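Local coordinates for stage II sporulation protein SA (Bacillus subtilis, PDB 3O6Q) that acts as the toxin of a type II toxin-antitoxin system, killing the sporulating cell unless its cognate antitoxin SpoIISB neutralises it, at residues A[25-38]-A[54-66]. Residues are numbered along the deposited sequence; the frame is centred on the assembly and turned at random.
Sequences RLKTYQYLLKNEPI and KLLKTYADKMNLT
One face of the Tyr-59 ring takes a methyl group of Leu-32. CD1 of Leu-32 lies 3.6 Å from the ring centroid of Tyr-59, a CH-pi contact 16° off the ring normal. The backbone O of Tyr-29 and the CE methyl of the selenomethionine Met-63 sit at the edge of the Tyr-59 ring. The rings of Tyr-29 and Tyr-59 meet obliquely, their planes at 63°. A further flat group in the contact is the Arg-25 guanidinium. CD2 of Leu-65 lies over one face of it, 3.3 Å from CZ of Arg-25.

Arg-25 is extended from CG to NE, which carries the guanidinium past Met-63 to Leu-65. There a water bridges NE of Arg-25 and O of Met-63, 2.7 Å from the latter. NH1 of Arg-25 forms a salt bridge with Asp-134 and a hydrogen bond to O of Ile-129. The selenium of Met-63 packs on CB of Arg-25 at 4.1 Å, and CE of Met-63 reaches CB of Tyr-29.

The Tyr-59 hydroxyl comes in beside Leu-33, with OH 3.3 Å from Leu-33 CD2. A second water lies 2.9 Å from Tyr-59 OH and donates to O of Glu-36. No direct hydrogen bond crosses between the segments; apolar contacts and the two waters join them. Tyr-29 OH hydrogen-bonds to OH of Tyr-29 of the second subunit.

The axes of helices 25-35 and 54-61 approach to 10.2 Å at 128°. This is a mainly apolar helix-helix packing in the predicted cytoplasmic part of SpoIISA, joining the long helix 7-35 to helix 45-61 and the turn into strand 66-71.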
# COMPACT_ATOMS: atom_id res chain seq x y z
N ARG A 25 5.78 1.87 7.77
CA ARG A 25 4.84 0.75 7.67
C ARG A 25 4.74 0.33 6.21
O ARG A 25 4.63 -0.84 5.93
CB ARG A 25 3.49 1.13 8.26
CG ARG A 25 3.50 1.26 9.73
CD ARG A 25 2.13 1.52 10.33
NE ARG A 25 2.18 1.60 11.77
CZ ARG A 25 1.19 2.01 12.56
NH1 ARG A 25 0.02 2.43 12.05
NH2 ARG A 25 1.38 2.04 13.87
N LEU A 26 4.82 1.29 5.29
CA LEU A 26 4.73 0.97 3.87
C LEU A 26 6.02 0.30 3.38
O LEU A 26 5.98 -0.65 2.61
CB LEU A 26 4.34 2.20 3.04
CG LEU A 26 4.06 1.85 1.56
CD1 LEU A 26 2.93 0.80 1.39
CD2 LEU A 26 3.80 3.13 0.75
N LYS A 27 7.17 0.75 3.89
CA LYS A 27 8.44 0.02 3.69
C LYS A 27 8.37 -1.43 4.14
O LYS A 27 8.78 -2.34 3.43
CB LYS A 27 9.57 0.71 4.46
CG LYS A 27 10.11 1.95 3.78
CD LYS A 27 11.00 2.75 4.66
CE LYS A 27 12.34 2.06 4.86
NZ LYS A 27 13.17 2.97 5.70
N THR A 28 7.87 -1.67 5.33
CA THR A 28 7.67 -3.03 5.80
C THR A 28 6.74 -3.84 4.94
O THR A 28 7.03 -4.99 4.64
CB THR A 28 7.18 -3.02 7.23
OG1 THR A 28 8.18 -2.35 8.02
CG2 THR A 28 6.94 -4.44 7.81
N TYR A 29 5.61 -3.26 4.56
CA TYR A 29 4.60 -3.96 3.74
C TYR A 29 5.24 -4.43 2.42
O TYR A 29 5.11 -5.59 2.04
CB TYR A 29 3.42 -3.00 3.52
CG TYR A 29 2.37 -3.35 2.49
CD1 TYR A 29 1.19 -4.00 2.84
CD2 TYR A 29 2.48 -2.91 1.18
CE1 TYR A 29 0.17 -4.27 1.89
CE2 TYR A 29 1.46 -3.15 0.23
CZ TYR A 29 0.34 -3.85 0.59
OH TYR A 29 -0.62 -4.14 -0.35
N GLN A 30 5.94 -3.53 1.76
CA GLN A 30 6.55 -3.83 0.49
C GLN A 30 7.65 -4.86 0.67
O GLN A 30 7.78 -5.74 -0.15
CB GLN A 30 7.12 -2.58 -0.13
CG GLN A 30 7.71 -2.81 -1.54
CD GLN A 30 9.24 -2.84 -1.61
OE1 GLN A 30 9.83 -2.46 -2.65
NE2 GLN A 30 9.90 -3.31 -0.54
N TYR A 31 8.43 -4.74 1.74
CA TYR A 31 9.52 -5.68 1.96
C TYR A 31 8.98 -7.08 2.13
O TYR A 31 9.51 -8.06 1.54
CB TYR A 31 10.36 -5.27 3.16
CG TYR A 31 11.51 -6.22 3.45
CD1 TYR A 31 12.78 -5.98 2.95
CD2 TYR A 31 11.32 -7.33 4.25
CE1 TYR A 31 13.84 -6.84 3.21
CE2 TYR A 31 12.36 -8.20 4.51
CZ TYR A 31 13.62 -7.95 3.99
OH TYR A 31 14.64 -8.83 4.28
N LEU A 32 7.88 -7.20 2.88
CA LEU A 32 7.25 -8.52 3.09
C LEU A 32 6.60 -9.07 1.82
O LEU A 32 6.69 -10.23 1.52
CB LEU A 32 6.25 -8.46 4.21
CG LEU A 32 6.79 -8.18 5.62
CD1 LEU A 32 5.59 -7.80 6.51
CD2 LEU A 32 7.52 -9.37 6.20
N LEU A 33 5.95 -8.23 1.04
CA LEU A 33 5.40 -8.71 -0.21
C LEU A 33 6.55 -9.26 -1.06
O LEU A 33 6.38 -10.23 -1.76
CB LEU A 33 4.61 -7.59 -0.93
CG LEU A 33 3.17 -7.40 -0.44
CD1 LEU A 33 2.45 -6.16 -1.11
CD2 LEU A 33 2.29 -8.69 -0.59
N LYS A 34 7.72 -8.66 -0.96
CA LYS A 34 8.86 -9.04 -1.79
C LYS A 34 9.51 -10.32 -1.29
O LYS A 34 9.87 -11.16 -2.09
CB LYS A 34 9.89 -7.90 -1.81
CG LYS A 34 10.66 -7.64 -3.12
CD LYS A 34 11.91 -6.75 -2.89
CE LYS A 34 12.44 -6.15 -4.23
NZ LYS A 34 12.83 -4.68 -4.15
N ASN A 35 9.66 -10.49 0.02
CA ASN A 35 10.52 -11.57 0.57
C ASN A 35 9.80 -12.68 1.39
O ASN A 35 10.34 -13.78 1.55
CB ASN A 35 11.64 -10.93 1.39
CG ASN A 35 12.54 -9.99 0.54
OD1 ASN A 35 13.18 -10.44 -0.41
ND2 ASN A 35 12.58 -8.70 0.86
N GLU A 36 8.59 -12.41 1.89
CA GLU A 36 7.83 -13.37 2.69
C GLU A 36 6.75 -14.16 1.91
O GLU A 36 5.81 -13.59 1.36
CB GLU A 36 7.18 -12.69 3.90
CG GLU A 36 8.13 -12.44 5.04
CD GLU A 36 8.30 -13.64 5.98
OE1 GLU A 36 7.29 -14.12 6.55
OE2 GLU A 36 9.46 -14.09 6.15
N PRO A 37 6.85 -15.49 1.92
CA PRO A 37 5.82 -16.26 1.22
C PRO A 37 4.48 -16.07 1.88
O PRO A 37 4.39 -16.13 3.10
CB PRO A 37 6.30 -17.70 1.40
CG PRO A 37 7.14 -17.68 2.60
CD PRO A 37 7.83 -16.36 2.58
N ILE A 38 3.44 -15.87 1.08
CA ILE A 38 2.09 -15.94 1.62
C ILE A 38 1.67 -17.41 1.77
O ILE A 38 1.84 -18.22 0.85
CB ILE A 38 1.09 -15.23 0.75
CG1 ILE A 38 1.48 -13.76 0.57
CG2 ILE A 38 -0.26 -15.28 1.43
CD1 ILE A 38 0.30 -12.85 0.08
N LYS A 54 -3.72 -15.08 9.81
CA LYS A 54 -2.25 -15.26 9.90
C LYS A 54 -1.48 -14.25 9.07
O LYS A 54 -0.37 -13.86 9.41
CB LYS A 54 -1.79 -16.68 9.51
CG LYS A 54 -2.29 -17.77 10.45
CD LYS A 54 -1.42 -19.01 10.47
CE LYS A 54 -1.83 -19.96 11.63
NZ LYS A 54 -1.00 -21.21 11.70
N LEU A 55 -2.09 -13.83 7.97
CA LEU A 55 -1.49 -12.87 7.07
C LEU A 55 -1.48 -11.50 7.71
O LEU A 55 -0.47 -10.80 7.72
CB LEU A 55 -2.30 -12.84 5.77
CG LEU A 55 -1.74 -11.95 4.68
CD1 LEU A 55 -0.30 -12.32 4.37
CD2 LEU A 55 -2.69 -11.98 3.42
N LEU A 56 -2.63 -11.11 8.24
CA LEU A 56 -2.72 -9.84 8.96
C LEU A 56 -1.68 -9.85 10.08
O LEU A 56 -0.93 -8.91 10.20
CB LEU A 56 -4.13 -9.59 9.52
CG LEU A 56 -5.31 -9.54 8.52
CD1 LEU A 56 -6.56 -9.24 9.25
CD2 LEU A 56 -5.11 -8.52 7.47
N LYS A 57 -1.60 -10.92 10.84
CA LYS A 57 -0.63 -11.01 11.91
C LYS A 57 0.82 -10.94 11.46
O LYS A 57 1.63 -10.32 12.13
CB LYS A 57 -0.86 -12.26 12.74
CG LYS A 57 -1.94 -12.03 13.78
CD LYS A 57 -2.45 -13.29 14.42
CE LYS A 57 -3.59 -12.93 15.35
NZ LYS A 57 -4.25 -14.15 15.83
N THR A 58 1.14 -11.52 10.32
CA THR A 58 2.51 -11.48 9.82
C THR A 58 2.98 -10.03 9.64
O THR A 58 4.09 -9.64 10.02
CB THR A 58 2.60 -12.28 8.50
OG1 THR A 58 2.39 -13.68 8.78
CG2 THR A 58 3.95 -12.07 7.82
N TYR A 59 2.09 -9.22 9.11
CA TYR A 59 2.37 -7.83 8.83
C TYR A 59 2.32 -6.96 10.07
O TYR A 59 3.22 -6.15 10.31
CB TYR A 59 1.41 -7.33 7.73
CG TYR A 59 1.87 -7.76 6.34
CD1 TYR A 59 1.80 -9.10 5.93
CD2 TYR A 59 2.46 -6.84 5.47
CE1 TYR A 59 2.27 -9.48 4.65
CE2 TYR A 59 2.90 -7.21 4.19
CZ TYR A 59 2.82 -8.51 3.80
OH TYR A 59 3.32 -8.83 2.54
N ALA A 60 1.27 -7.10 10.86
CA ALA A 60 1.12 -6.27 12.05
C ALA A 60 2.27 -6.55 13.01
O ALA A 60 2.80 -5.64 13.62
CB ALA A 60 -0.22 -6.52 12.73
N ASP A 61 2.67 -7.81 13.12
CA ASP A 61 3.78 -8.16 13.99
C ASP A 61 5.03 -7.32 13.75
O ASP A 61 5.73 -7.00 14.69
CB ASP A 61 4.13 -9.62 13.82
CG ASP A 61 3.11 -10.53 14.44
OD1 ASP A 61 2.14 -10.02 15.07
OD2 ASP A 61 3.25 -11.78 14.27
N LYS A 62 5.28 -6.92 12.51
CA LYS A 62 6.49 -6.16 12.24
C LYS A 62 6.28 -4.62 12.19
O LYS A 62 7.19 -3.90 11.82
CB LYS A 62 7.11 -6.68 10.95
CG LYS A 62 7.61 -8.13 11.04
CD LYS A 62 8.57 -8.44 9.88
CE LYS A 62 9.66 -9.47 10.23
NZ LYS A 62 10.56 -9.71 9.02
N MSE A 63 5.12 -4.15 12.63
CA MSE A 63 4.72 -2.79 12.45
C MSE A 63 4.28 -2.04 13.71
O MSE A 63 3.87 -0.86 13.62
CB MSE A 63 3.56 -2.72 11.47
CG MSE A 63 3.90 -2.86 10.02
SE MSE A 63 2.25 -2.67 9.04
CE MSE A 63 2.76 -3.54 7.39
N ASN A 64 4.34 -2.64 14.88
CA ASN A 64 4.01 -1.83 16.06
C ASN A 64 2.51 -1.51 16.15
O ASN A 64 2.09 -0.35 16.41
CB ASN A 64 4.86 -0.53 16.07
CG ASN A 64 6.37 -0.83 16.23
OD1 ASN A 64 6.76 -1.51 17.17
ND2 ASN A 64 7.19 -0.34 15.29
N LEU A 65 1.73 -2.57 15.92
CA LEU A 65 0.32 -2.57 16.05
C LEU A 65 -0.13 -4.04 16.06
O LEU A 65 0.61 -4.92 15.63
CB LEU A 65 -0.33 -1.75 14.90
CG LEU A 65 -0.35 -2.22 13.43
CD1 LEU A 65 -1.66 -2.89 13.09
CD2 LEU A 65 -0.11 -1.02 12.48
N THR A 66 -1.35 -4.30 16.55
CA THR A 66 -1.91 -5.64 16.63
C THR A 66 -3.11 -5.74 15.69
O THR A 66 -3.96 -4.89 15.70
CB THR A 66 -2.40 -5.95 18.06
OG1 THR A 66 -1.36 -5.65 19.00
CG2 THR A 66 -2.76 -7.41 18.24
O HOH W 1 5.22 1.37 12.95
O HOH W 2 3.96 -11.69 2.58